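Local coordinates for penicillin-binding protein PbpB (Mycobacterium tuberculosis, PDB 6KGS) that builds cross-linked peptidoglycan from lipid intermediates during cell wall synthesis, and binds penicillin in its transpeptidase domain, at residues Thr478-Asn483 / Asp492-Thr497; Pro264-Ser269 / Ile382-Ser387; Met445-Val450 / Gln471-Thr476; Val270-Ala275 / Ser324-Thr329. All coordinates share one frame; numbering follows the deposited sequence.

Contact 1: residues Thr478-Asn483 / Asp492-Thr497; sequences TAQQIN and DVYWIT. With MER ((4R,5S)-3-{[(3S,5S)-5-(dimethylcarbamoyl)pyrrolidin-3-yl]sulfanyl}-5-[(2S,3R)-3-hydroxy-1-oxobutan-2-yl]-4-methyl-4,5-d ihydro-1H-pyrrole-2-carboxylic acid), chain B.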
# COMPACT_ATOMS: atom_id res chain seq x y z
N THR A 478 -6.16 -4.60 -12.26
CA THR A 478 -7.46 -5.26 -12.18
C THR A 478 -7.18 -6.75 -12.04
O THR A 478 -6.47 -7.32 -12.88
CB THR A 478 -8.30 -4.97 -13.43
OG1 THR A 478 -8.46 -3.56 -13.58
CG2 THR A 478 -9.68 -5.61 -13.32
N ALA A 479 -7.70 -7.38 -11.00
CA ALA A 479 -7.46 -8.80 -10.76
C ALA A 479 -8.77 -9.48 -10.41
O ALA A 479 -9.51 -9.01 -9.54
CB ALA A 479 -6.42 -9.02 -9.65
N GLN A 480 -9.04 -10.60 -11.09
CA GLN A 480 -10.21 -11.41 -10.79
C GLN A 480 -10.10 -12.02 -9.40
O GLN A 480 -9.04 -12.46 -8.97
CB GLN A 480 -10.38 -12.51 -11.83
CG GLN A 480 -10.81 -12.03 -13.22
CD GLN A 480 -10.78 -13.18 -14.22
OE1 GLN A 480 -9.79 -13.40 -14.90
NE2 GLN A 480 -11.87 -13.94 -14.28
N GLN A 481 -11.22 -12.04 -8.69
CA GLN A 481 -11.30 -12.74 -7.41
C GLN A 481 -11.79 -14.18 -7.60
O GLN A 481 -12.38 -14.53 -8.62
CB GLN A 481 -12.21 -11.98 -6.46
CG GLN A 481 -11.85 -10.51 -6.31
CD GLN A 481 -12.71 -9.80 -5.29
OE1 GLN A 481 -13.48 -10.43 -4.58
NE2 GLN A 481 -12.60 -8.48 -5.23
N ILE A 482 -11.54 -15.01 -6.59
CA ILE A 482 -11.93 -16.42 -6.62
C ILE A 482 -13.38 -16.55 -6.18
O ILE A 482 -13.76 -16.05 -5.12
CB ILE A 482 -11.02 -17.27 -5.71
CG1 ILE A 482 -9.57 -17.23 -6.19
CG2 ILE A 482 -11.58 -18.69 -5.62
CD1 ILE A 482 -9.29 -18.19 -7.33
N ASN A 483 -14.18 -17.24 -6.98
CA ASN A 483 -15.57 -17.49 -6.64
C ASN A 483 -15.62 -18.50 -5.51
O ASN A 483 -15.12 -19.63 -5.67
CB ASN A 483 -16.33 -17.98 -7.88
CG ASN A 483 -17.80 -18.28 -7.61
OD1 ASN A 483 -18.36 -17.92 -6.56
ND2 ASN A 483 -18.45 -18.92 -8.58
N ASP A 492 -16.53 -11.49 -13.38
CA ASP A 492 -16.78 -10.06 -13.33
C ASP A 492 -16.72 -9.54 -11.90
O ASP A 492 -17.50 -8.66 -11.49
CB ASP A 492 -18.13 -9.73 -13.96
CG ASP A 492 -19.27 -10.41 -13.24
OD1 ASP A 492 -19.01 -11.46 -12.61
OD2 ASP A 492 -20.41 -9.88 -13.29
N VAL A 493 -15.80 -10.09 -11.10
CA VAL A 493 -15.55 -9.62 -9.74
C VAL A 493 -14.05 -9.37 -9.61
O VAL A 493 -13.24 -10.30 -9.79
CB VAL A 493 -16.05 -10.63 -8.69
CG1 VAL A 493 -15.80 -10.13 -7.25
CG2 VAL A 493 -17.55 -10.92 -8.91
N TYR A 494 -13.67 -8.13 -9.32
CA TYR A 494 -12.27 -7.72 -9.37
C TYR A 494 -11.86 -6.92 -8.14
O TYR A 494 -12.67 -6.22 -7.53
CB TYR A 494 -11.96 -6.87 -10.59
CG TYR A 494 -12.51 -7.38 -11.90
CD1 TYR A 494 -11.82 -8.32 -12.65
CD2 TYR A 494 -13.73 -6.91 -12.39
CE1 TYR A 494 -12.32 -8.78 -13.87
CE2 TYR A 494 -14.25 -7.36 -13.61
CZ TYR A 494 -13.54 -8.30 -14.34
OH TYR A 494 -14.04 -8.74 -15.54
N TRP A 495 -10.59 -7.07 -7.79
CA TRP A 495 -9.88 -6.06 -7.05
C TRP A 495 -9.32 -5.05 -8.04
O TRP A 495 -8.75 -5.44 -9.06
CB TRP A 495 -8.74 -6.67 -6.23
CG TRP A 495 -9.14 -7.56 -5.09
CD1 TRP A 495 -9.73 -7.19 -3.90
CD2 TRP A 495 -8.91 -8.98 -4.99
NE1 TRP A 495 -9.91 -8.30 -3.09
CE2 TRP A 495 -9.41 -9.40 -3.73
CE3 TRP A 495 -8.35 -9.92 -5.85
CZ2 TRP A 495 -9.36 -10.73 -3.31
CZ3 TRP A 495 -8.30 -11.25 -5.44
CH2 TRP A 495 -8.80 -11.64 -4.18
N ILE A 496 -9.51 -3.77 -7.76
CA ILE A 496 -8.91 -2.67 -8.52
C ILE A 496 -7.78 -2.11 -7.66
O ILE A 496 -7.95 -1.92 -6.45
CB ILE A 496 -9.95 -1.58 -8.87
CG1 ILE A 496 -11.13 -2.19 -9.64
CG2 ILE A 496 -9.31 -0.43 -9.67
CD1 ILE A 496 -10.77 -3.15 -10.75
N THR A 497 -6.63 -1.87 -8.28
CA THR A 497 -5.43 -1.46 -7.57
C THR A 497 -4.76 -0.33 -8.31
O THR A 497 -4.87 -0.21 -9.54
CB THR A 497 -4.40 -2.62 -7.42
OG1 THR A 497 -4.14 -3.18 -8.71
CG2 THR A 497 -4.90 -3.71 -6.48
C1 MER B . -3.80 -5.97 -15.19
C2 MER B . -6.10 -4.32 -17.72
C3 MER B . -4.53 -6.73 -16.30
C4 MER B . -4.43 -5.96 -17.64
C5 MER B . -4.97 -3.74 -17.35
O6 MER B . -4.37 -5.49 -14.22
C7 MER B . -3.96 -8.16 -16.41
O8 MER B . -4.69 -8.95 -17.36
C9 MER B . -3.99 -8.93 -15.09
N10 MER B . -3.88 -4.61 -17.41
C11 MER B . -4.84 -2.35 -16.88
O12 MER B . -3.82 -2.07 -16.10
O13 MER B . -5.60 -1.43 -17.14
S14 MER B . -7.64 -3.67 -17.54
C15 MER B . -8.02 -2.56 -18.88
C16 MER B . -9.19 -3.09 -19.68
C17 MER B . -10.33 -2.08 -19.55
C18 MER B . -5.79 -5.66 -18.29
N19 MER B . -9.99 -1.22 -18.40
C20 MER B . -6.89 -6.65 -17.94
C21 MER B . -8.50 -1.20 -18.38
C22 MER B . -11.63 -2.83 -19.44
N23 MER B . -12.46 -2.70 -18.38
O24 MER B . -11.90 -3.54 -20.40
C25 MER B . -13.17 -1.46 -18.10
C26 MER B . -12.77 -3.81 -17.49
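T478, A479 and Q480 pair with I496, W495 and Y494 as two neighbouring antiparallel strands, 473-483 and 493-502, within the antiparallel sheet of the transpeptidase domain. A479 and W495 are a hydrogen-bonded pair, with A479 N giving to W495 O and W495 N returning to A479 O at 2.8 Å. Further along, Q481 N reaches V493 O at 2.9 Å. On the face shared by T478, Q480, Y494 and I496, the Y494 ring has methyl and methylene neighbours: T478 CG2 lies 3.5 Å from Y494 CD1, and the Q480 side chain lies beside that of Y494, pointing the same way, with CG 3.6 Å from Y494 CE1. Branched threonine suits its place because CG2 packs against the ring while OG1 sits by the I496 CD1 methyl. A479 and W495 point to the other face, where the small alanine leaves room for the indole. Q481 crosses W495: with CG anti to its carbonyl carbon (chi1 -52°) and the chain extended, CG stands 3.5 Å from the centroid of the six-membered ring, almost on its normal. The amide continues over the same indole, stacked with the planes 24° apart. D516 OD1 takes a hydrogen bond from Q481 NE2, which fixes the rotation of that amide. The backbone T478 N donates to O6 of the opened carbapenem MER at 2.8 Å, in the manner of an oxyanion hole. Strand 488-490 flanks 473-483, strand 509-516 flanks 493-502, and the ring of F265 meets W495 at about 45°.

Contact 2: residues Pro264-Ser269 / Ile382-Ser387; sequences PFEPGS and IGQGLS. With MER ((4R,5S)-3-{[(3S,5S)-5-(dimethylcarbamoyl)pyrrolidin-3-yl]sulfanyl}-5-[(2S,3R)-3-hydroxy-1-oxobutan-2-yl]-4-methyl-4,5-d ihydro-1H-pyrrole-2-carboxylic acid), chain B.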
# COMPACT_ATOMS: atom_id res chain seq x y z
N PRO A 264 -5.04 -9.97 2.50
CA PRO A 264 -4.35 -9.98 1.21
C PRO A 264 -5.29 -10.16 0.03
O PRO A 264 -6.41 -10.64 0.16
CB PRO A 264 -3.37 -11.15 1.33
CG PRO A 264 -3.98 -12.05 2.34
CD PRO A 264 -4.82 -11.21 3.26
N PHE A 265 -4.81 -9.74 -1.14
CA PHE A 265 -5.57 -9.81 -2.37
C PHE A 265 -4.61 -10.11 -3.51
O PHE A 265 -3.39 -10.01 -3.36
CB PHE A 265 -6.35 -8.50 -2.66
CG PHE A 265 -5.49 -7.26 -2.58
CD1 PHE A 265 -4.82 -6.77 -3.69
CD2 PHE A 265 -5.32 -6.60 -1.36
CE1 PHE A 265 -4.00 -5.62 -3.60
CE2 PHE A 265 -4.51 -5.46 -1.25
CZ PHE A 265 -3.86 -4.97 -2.37
N GLU A 266 -5.17 -10.48 -4.67
CA GLU A 266 -4.27 -10.63 -5.81
C GLU A 266 -4.09 -9.28 -6.47
O GLU A 266 -5.06 -8.55 -6.64
CB GLU A 266 -4.82 -11.65 -6.81
CG GLU A 266 -5.02 -13.01 -6.15
CD GLU A 266 -5.25 -14.15 -7.13
OE1 GLU A 266 -4.86 -14.06 -8.32
OE2 GLU A 266 -5.81 -15.16 -6.67
N PRO A 267 -2.86 -8.89 -6.80
CA PRO A 267 -2.60 -7.49 -7.18
C PRO A 267 -2.93 -7.14 -8.62
O PRO A 267 -3.09 -5.95 -8.93
CB PRO A 267 -1.10 -7.35 -6.94
CG PRO A 267 -0.58 -8.81 -7.29
CD PRO A 267 -1.61 -9.66 -6.61
N GLY A 268 -3.03 -8.12 -9.51
CA GLY A 268 -3.19 -7.79 -10.91
C GLY A 268 -1.95 -7.08 -11.44
O GLY A 268 -0.83 -7.27 -10.95
N SER A 269 -2.16 -6.25 -12.46
CA SER A 269 -1.05 -5.68 -13.23
C SER A 269 -0.14 -4.75 -12.42
O SER A 269 0.96 -4.42 -12.88
CB SER A 269 -1.60 -4.93 -14.43
OG SER A 269 -2.34 -5.81 -15.24
N ILE A 382 1.87 -11.18 -14.30
CA ILE A 382 0.78 -10.22 -14.51
C ILE A 382 -0.06 -10.01 -13.26
O ILE A 382 -1.05 -9.26 -13.30
CB ILE A 382 -0.11 -10.64 -15.70
CG1 ILE A 382 -0.91 -11.91 -15.38
CG2 ILE A 382 0.74 -10.79 -16.98
CD1 ILE A 382 -1.84 -12.38 -16.52
N GLY A 383 0.32 -10.63 -12.15
CA GLY A 383 -0.29 -10.36 -10.88
C GLY A 383 -1.42 -11.29 -10.46
O GLY A 383 -2.16 -10.93 -9.55
N GLN A 384 -1.58 -12.45 -11.09
CA GLN A 384 -2.54 -13.45 -10.64
C GLN A 384 -1.78 -14.66 -10.11
O GLN A 384 -0.65 -14.92 -10.52
CB GLN A 384 -3.48 -13.91 -11.78
CG GLN A 384 -4.44 -12.81 -12.35
CD GLN A 384 -5.82 -12.58 -11.64
OE1 GLN A 384 -6.05 -12.83 -10.43
NE2 GLN A 384 -6.72 -12.01 -12.43
N GLY A 385 -2.38 -15.37 -9.16
CA GLY A 385 -1.77 -16.57 -8.62
C GLY A 385 -0.91 -16.34 -7.40
O GLY A 385 -0.19 -17.25 -6.97
N LEU A 386 -0.94 -15.13 -6.85
CA LEU A 386 -0.24 -14.79 -5.63
C LEU A 386 -1.06 -13.71 -4.96
O LEU A 386 -1.89 -13.05 -5.60
CB LEU A 386 1.20 -14.30 -5.89
CG LEU A 386 1.44 -12.86 -6.36
CD1 LEU A 386 2.93 -12.49 -6.35
CD2 LEU A 386 0.82 -12.56 -7.76
N SER A 387 -0.83 -13.51 -3.68
CA SER A 387 -1.58 -12.51 -2.95
C SER A 387 -0.63 -11.68 -2.11
O SER A 387 0.40 -12.16 -1.65
CB SER A 387 -2.66 -13.16 -2.08
OG SER A 387 -2.04 -13.97 -1.10
C1 MER B . -3.80 -5.97 -15.19
C2 MER B . -6.10 -4.32 -17.72
C3 MER B . -4.53 -6.73 -16.30
C4 MER B . -4.43 -5.96 -17.64
C5 MER B . -4.97 -3.74 -17.35
O6 MER B . -4.37 -5.49 -14.22
C7 MER B . -3.96 -8.16 -16.41
O8 MER B . -4.69 -8.95 -17.36
C9 MER B . -3.99 -8.93 -15.09
N10 MER B . -3.88 -4.61 -17.41
C11 MER B . -4.84 -2.35 -16.88
O12 MER B . -3.82 -2.07 -16.10
O13 MER B . -5.60 -1.43 -17.14
S14 MER B . -7.64 -3.67 -17.54
C15 MER B . -8.02 -2.56 -18.88
C16 MER B . -9.19 -3.09 -19.68
C17 MER B . -10.33 -2.08 -19.55
C18 MER B . -5.79 -5.66 -18.29
N19 MER B . -9.99 -1.22 -18.40
C20 MER B . -6.89 -6.65 -17.94
C21 MER B . -8.50 -1.20 -18.38
C22 MER B . -11.63 -2.83 -19.44
N23 MER B . -12.46 -2.70 -18.38
O24 MER B . -11.90 -3.54 -20.40
C25 MER B . -13.17 -1.46 -18.10
C26 MER B . -12.77 -3.81 -17.49
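Without regular structure, the loop carrying S269 and the 382-387 loop run in opposite senses, E266 facing S387 and G268 facing G383, whose CA atoms are nearest neighbours. S269 opens the SxxK motif of the penicillin-binding transpeptidases. The loops meet closely at G268 and G383: G268 N donates to G383 O at 2.9 Å, and G383 CA makes a CA-H...O contact with G268 O at 3.1 Å. Glycine suits both places, since both have positive phi and G383 CA comes so near G268 O that there is room only for hydrogen. P267, lacking an N-H, instead lays its ring against the other loop, CD sitting 3.2 Å from G383 O and also close to L386 O and the L386 CD2 methyl. E266 adds a polar side-chain link. Its CG is anti to the carbonyl carbon (chi1 -58°), and the extended chain brings OE1 to G385 N at 2.9 Å. That N-H points almost straight at the oxygen (165°) but arrives from above the carboxylate plane, 58° out of it. The other carboxylate oxygen, OE2, is bonded to Y489 OH, so a long acidic side chain fits this place by holding two groups at once. The S387 CA hydrogen meets F265 O. At the far end S269 has been acylated: its N makes a weak hydrogen bond to O6 of MER, and S269 OG is covalently bonded to MER C1 at 1.5 Å.

Contact 3: residues Met445-Val450 / Gln471-Thr476; sequences MLRAVV and QMAGKT. With MER ((4R,5S)-3-{[(3S,5S)-5-(dimethylcarbamoyl)pyrrolidin-3-yl]sulfanyl}-5-[(2S,3R)-3-hydroxy-1-oxobutan-2-yl]-4-methyl-4,5-d ihydro-1H-pyrrole-2-carboxylic acid), chain B.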
# COMPACT_ATOMS: atom_id res chain seq x y z
N MET A 445 9.81 4.97 -16.74
CA MET A 445 8.91 4.17 -17.58
C MET A 445 7.48 4.26 -17.08
O MET A 445 6.55 4.34 -17.88
CB MET A 445 9.34 2.70 -17.62
CG MET A 445 10.02 2.31 -18.90
SD MET A 445 10.87 0.74 -18.74
CE MET A 445 9.57 -0.36 -19.07
N LEU A 446 7.29 4.19 -15.77
CA LEU A 446 5.95 4.22 -15.21
C LEU A 446 5.27 5.57 -15.37
O LEU A 446 4.07 5.67 -15.09
CB LEU A 446 5.99 3.81 -13.72
CG LEU A 446 6.38 2.33 -13.58
CD1 LEU A 446 6.34 1.86 -12.15
CD2 LEU A 446 5.47 1.44 -14.47
N ARG A 447 6.00 6.60 -15.82
CA ARG A 447 5.33 7.84 -16.21
C ARG A 447 4.41 7.62 -17.40
O ARG A 447 3.44 8.36 -17.59
CB ARG A 447 6.34 8.94 -16.55
CG ARG A 447 7.06 9.50 -15.35
CD ARG A 447 8.13 10.50 -15.79
NE ARG A 447 7.56 11.72 -16.36
CZ ARG A 447 8.27 12.61 -17.07
NH1 ARG A 447 9.57 12.41 -17.31
NH2 ARG A 447 7.68 13.69 -17.54
N ALA A 448 4.69 6.60 -18.22
CA ALA A 448 3.86 6.37 -19.40
C ALA A 448 2.44 5.96 -19.02
O ALA A 448 1.51 6.21 -19.78
CB ALA A 448 4.50 5.32 -20.31
N VAL A 449 2.27 5.32 -17.86
CA VAL A 449 0.94 4.89 -17.42
C VAL A 449 -0.01 6.08 -17.31
O VAL A 449 -1.21 5.97 -17.63
CB VAL A 449 1.05 4.13 -16.09
CG1 VAL A 449 -0.32 3.84 -15.53
CG2 VAL A 449 1.86 2.82 -16.28
N VAL A 450 0.51 7.24 -16.91
CA VAL A 450 -0.34 8.40 -16.65
C VAL A 450 -0.28 9.42 -17.79
O VAL A 450 -0.84 10.50 -17.65
CB VAL A 450 0.02 9.04 -15.30
CG1 VAL A 450 -0.07 7.98 -14.21
CG2 VAL A 450 1.44 9.66 -15.35
N GLN A 471 6.05 14.98 -12.31
CA GLN A 471 6.42 13.69 -12.90
C GLN A 471 5.81 12.52 -12.13
O GLN A 471 6.50 11.69 -11.55
CB GLN A 471 7.95 13.57 -12.96
CG GLN A 471 8.60 14.42 -14.02
CD GLN A 471 10.09 14.11 -14.22
OE1 GLN A 471 10.52 12.96 -14.12
NE2 GLN A 471 10.86 15.14 -14.51
N MET A 472 4.48 12.45 -12.10
CA MET A 472 3.83 11.29 -11.49
C MET A 472 4.15 10.02 -12.28
O MET A 472 4.26 10.04 -13.52
CB MET A 472 2.32 11.50 -11.42
CG MET A 472 1.86 12.65 -10.49
SD MET A 472 2.59 12.59 -8.84
CE MET A 472 2.16 14.24 -8.22
N ALA A 473 4.34 8.92 -11.55
CA ALA A 473 4.58 7.59 -12.10
C ALA A 473 3.73 6.63 -11.31
O ALA A 473 3.59 6.79 -10.10
CB ALA A 473 6.07 7.18 -12.02
N GLY A 474 3.11 5.65 -11.98
CA GLY A 474 2.27 4.70 -11.27
C GLY A 474 1.89 3.54 -12.15
O GLY A 474 2.34 3.41 -13.29
N LYS A 475 1.02 2.67 -11.62
CA LYS A 475 0.59 1.49 -12.36
C LYS A 475 -0.83 1.12 -11.93
O LYS A 475 -1.14 1.16 -10.74
CB LYS A 475 1.56 0.30 -12.13
CG LYS A 475 1.24 -0.96 -12.97
CD LYS A 475 1.41 -0.68 -14.48
CE LYS A 475 0.96 -1.83 -15.37
NZ LYS A 475 -0.52 -1.80 -15.54
N THR A 476 -1.68 0.79 -12.91
CA THR A 476 -3.06 0.36 -12.72
C THR A 476 -3.14 -1.15 -12.58
O THR A 476 -2.29 -1.88 -13.10
CB THR A 476 -3.95 0.79 -13.89
OG1 THR A 476 -3.28 0.44 -15.12
CG2 THR A 476 -4.22 2.33 -13.88
C1 MER B . -3.80 -5.97 -15.19
C2 MER B . -6.10 -4.32 -17.72
C3 MER B . -4.53 -6.73 -16.30
C4 MER B . -4.43 -5.96 -17.64
C5 MER B . -4.97 -3.74 -17.35
O6 MER B . -4.37 -5.49 -14.22
C7 MER B . -3.96 -8.16 -16.41
O8 MER B . -4.69 -8.95 -17.36
C9 MER B . -3.99 -8.93 -15.09
N10 MER B . -3.88 -4.61 -17.41
C11 MER B . -4.84 -2.35 -16.88
O12 MER B . -3.82 -2.07 -16.10
O13 MER B . -5.60 -1.43 -17.14
S14 MER B . -7.64 -3.67 -17.54
C15 MER B . -8.02 -2.56 -18.88
C16 MER B . -9.19 -3.09 -19.68
C17 MER B . -10.33 -2.08 -19.55
C18 MER B . -5.79 -5.66 -18.29
N19 MER B . -9.99 -1.22 -18.40
C20 MER B . -6.89 -6.65 -17.94
C21 MER B . -8.50 -1.20 -18.38
C22 MER B . -11.63 -2.83 -19.44
N23 MER B . -12.46 -2.70 -18.38
O24 MER B . -11.90 -3.54 -20.40
C25 MER B . -13.17 -1.46 -18.10
C26 MER B . -12.77 -3.81 -17.49
O HOH W 1 4.77 11.91 -15.54
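R447 lies over Q471 where the end of helix 436-446 meets the start of strand 473-483. The arginine chain bends at chi3, bringing its guanidinium flat against the glutamine: Q471 CG is 3.5 Å from the guanidinium plane, over its centre, and the amide follows in a stack with planes 21° apart. The polar ends of both are held by Q444, which accepts from R447 NH1 and donates to Q471 OE1. A water at the guanidinium edge accepts from R447 NE at 2.9 Å and donates to M472 O at 2.8 Å. Deeper in, G474 N gives to L446 O over a long 3.3 Å, from above the carbonyl plane. Tight packing of V449 CG2 on G474 O, 3.1 Å apart, suits a compact branched residue beside a bare backbone. K475 opens the KTG motif; it bends at chi2 (65°) and chi4 (81°), which brings NZ round to the carbonyl O of the next residue, T476 O, at 3.0 Å while CD rests on V449 CG2. T476 OG1, which is also bonded to T461 OG1, donates to carboxylate oxygen O12 of MER at 2.7 Å. The chemistry implies a strand whose buried backbone is packed under the helix end and whose hydroxyl receives the ligand's carboxylate.

Contact 4: residues Val270-Ala275 / Ser324-Thr329; sequences VNKIVA and SSNVGT. With MER ((4R,5S)-3-{[(3S,5S)-5-(dimethylcarbamoyl)pyrrolidin-3-yl]sulfanyl}-5-[(2S,3R)-3-hydroxy-1-oxobutan-2-yl]-4-methyl-4,5-d ihydro-1H-pyrrole-2-carboxylic acid), chain B.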
# COMPACT_ATOMS: atom_id res chain seq x y z
N VAL A 270 -0.57 -4.31 -11.24
CA VAL A 270 0.35 -3.58 -10.36
C VAL A 270 1.59 -4.42 -10.05
O VAL A 270 2.68 -3.88 -9.86
CB VAL A 270 -0.41 -3.12 -9.09
CG1 VAL A 270 0.55 -2.61 -8.03
CG2 VAL A 270 -1.38 -1.99 -9.46
N ASN A 271 1.46 -5.75 -10.06
CA ASN A 271 2.65 -6.59 -9.88
C ASN A 271 3.67 -6.44 -11.02
O ASN A 271 4.80 -6.90 -10.87
CB ASN A 271 2.24 -8.05 -9.74
CG ASN A 271 3.24 -8.86 -8.92
OD1 ASN A 271 3.67 -8.43 -7.85
ND2 ASN A 271 3.60 -10.04 -9.41
N LYS A 272 3.31 -5.82 -12.14
CA LYS A 272 4.24 -5.86 -13.26
C LYS A 272 5.51 -5.06 -13.00
O LYS A 272 6.46 -5.14 -13.78
CB LYS A 272 3.55 -5.39 -14.53
CG LYS A 272 2.46 -6.34 -15.02
CD LYS A 272 1.78 -5.81 -16.28
CE LYS A 272 0.65 -6.71 -16.74
NZ LYS A 272 0.03 -6.20 -18.02
N ILE A 273 5.55 -4.30 -11.90
CA ILE A 273 6.78 -3.65 -11.48
C ILE A 273 7.89 -4.67 -11.22
O ILE A 273 9.08 -4.35 -11.38
CB ILE A 273 6.51 -2.80 -10.23
CG1 ILE A 273 7.66 -1.84 -9.97
CG2 ILE A 273 6.25 -3.69 -8.98
CD1 ILE A 273 7.58 -1.15 -8.63
N VAL A 274 7.54 -5.89 -10.81
CA VAL A 274 8.58 -6.90 -10.62
C VAL A 274 9.24 -7.25 -11.96
O VAL A 274 10.47 -7.23 -12.08
CB VAL A 274 8.02 -8.12 -9.89
CG1 VAL A 274 9.12 -9.21 -9.68
CG2 VAL A 274 7.45 -7.67 -8.52
N ALA A 275 8.43 -7.52 -12.99
CA ALA A 275 8.95 -7.84 -14.32
C ALA A 275 9.75 -6.69 -14.91
O ALA A 275 10.83 -6.90 -15.49
CB ALA A 275 7.80 -8.21 -15.27
N SER A 324 -0.16 -1.71 -20.26
CA SER A 324 -0.40 -2.94 -19.51
C SER A 324 -0.72 -4.14 -20.43
O SER A 324 -1.75 -4.81 -20.28
CB SER A 324 -1.50 -2.72 -18.46
OG SER A 324 -1.39 -3.71 -17.44
N SER A 325 0.20 -4.43 -21.34
CA SER A 325 0.09 -5.61 -22.21
C SER A 325 0.55 -6.87 -21.46
O SER A 325 1.69 -6.94 -21.01
CB SER A 325 0.92 -5.41 -23.47
OG SER A 325 1.07 -6.63 -24.20
N ASN A 326 -0.35 -7.85 -21.33
CA ASN A 326 -0.00 -9.13 -20.72
C ASN A 326 0.98 -9.91 -21.57
O ASN A 326 1.96 -10.48 -21.06
CB ASN A 326 -1.26 -9.98 -20.48
CG ASN A 326 -2.17 -9.40 -19.42
OD1 ASN A 326 -1.73 -8.64 -18.56
ND2 ASN A 326 -3.46 -9.77 -19.47
N VAL A 327 0.72 -9.99 -22.88
CA VAL A 327 1.62 -10.69 -23.80
C VAL A 327 3.01 -10.09 -23.74
O VAL A 327 4.02 -10.80 -23.58
CB VAL A 327 1.04 -10.66 -25.23
CG1 VAL A 327 2.03 -11.29 -26.23
CG2 VAL A 327 -0.34 -11.36 -25.27
N GLY A 328 3.10 -8.76 -23.86
CA GLY A 328 4.40 -8.12 -23.78
C GLY A 328 5.09 -8.37 -22.45
O GLY A 328 6.31 -8.59 -22.39
N THR A 329 4.31 -8.39 -21.36
CA THR A 329 4.90 -8.64 -20.05
C THR A 329 5.47 -10.04 -19.98
O THR A 329 6.58 -10.25 -19.47
CB THR A 329 3.84 -8.41 -18.98
OG1 THR A 329 3.49 -7.02 -18.95
CG2 THR A 329 4.36 -8.83 -17.61
C1 MER B . -3.80 -5.97 -15.19
C2 MER B . -6.10 -4.32 -17.72
C3 MER B . -4.53 -6.73 -16.30
C4 MER B . -4.43 -5.96 -17.64
C5 MER B . -4.97 -3.74 -17.35
O6 MER B . -4.37 -5.49 -14.22
C7 MER B . -3.96 -8.16 -16.41
O8 MER B . -4.69 -8.95 -17.36
C9 MER B . -3.99 -8.93 -15.09
N10 MER B . -3.88 -4.61 -17.41
C11 MER B . -4.84 -2.35 -16.88
O12 MER B . -3.82 -2.07 -16.10
O13 MER B . -5.60 -1.43 -17.14
S14 MER B . -7.64 -3.67 -17.54
C15 MER B . -8.02 -2.56 -18.88
C16 MER B . -9.19 -3.09 -19.68
C17 MER B . -10.33 -2.08 -19.55
C18 MER B . -5.79 -5.66 -18.29
N19 MER B . -9.99 -1.22 -18.40
C20 MER B . -6.89 -6.65 -17.94
C21 MER B . -8.50 -1.20 -18.38
C22 MER B . -11.63 -2.83 -19.44
N23 MER B . -12.46 -2.70 -18.38
O24 MER B . -11.90 -3.54 -20.40
C25 MER B . -13.17 -1.46 -18.10
C26 MER B . -12.77 -3.81 -17.49
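K272 NZ donates to S324 OG at 2.9 Å and to N326 OD1 at 3.1 Å, joining the lysine of the SxxK motif to the SxN motif in the transpeptidase active site. The same SxN residues hold MER: S324 OG also accepts from MER N10 at 2.6 Å, and N326 ND2 gives to MER O8 at the same distance. Asparagine suits this place because one amide turns an acceptor to the lysine and a donor to the ligand; ND2 also bonds to H305 O, so its rotation is fixed from both ends. K272 reaches across because its chain is fully extended beyond CG, with CG anti to the carbonyl carbon (chi1 -68°). T329 crosses that chain at about a right angle, its OG1 lying 3.4 Å from K272 CD, and its methyl CG2 meets A275 CB. Further out, S324 is held by the way two helices meet. It has positive phi and is the C-prime residue of a Schellman motif ending helix 317-322, while S325 is the N-cap of helix 326-336, its OG accepting from G328 N at 3.0 Å. D306 steadies this junction by bonding S325 OG and V327 N. Lastly, S325 O takes two donors from opposite faces of its plane: T329 N, and T329 OG1 at 2.7 Å.

In the fold
All four contacts touch MER and line the active site. Contact 2 supplies the acylated S269, and contact 1 sends T478 N to the same O6 that S269 N weakly binds; their centres are about 9 Å apart, and T497 OG1 meets P267 O at 3.0 Å, a probable hydrogen bond. Contacts 1 and 3 share strand 473-483, yet their centres lie about 22 Å apart; their segments adjoin in sequence, and T476 and T478 both bond MER. Contact 4 meets contacts 2 and 3 at S324: S324 OG is 3.2 Å from S269 OG, and K475 NZ of contact 3 makes a weak hydrogen bond to S324 OG at 2.8 Å. The SxxK, SxN and KTG motifs thus converge on one acyl-enzyme.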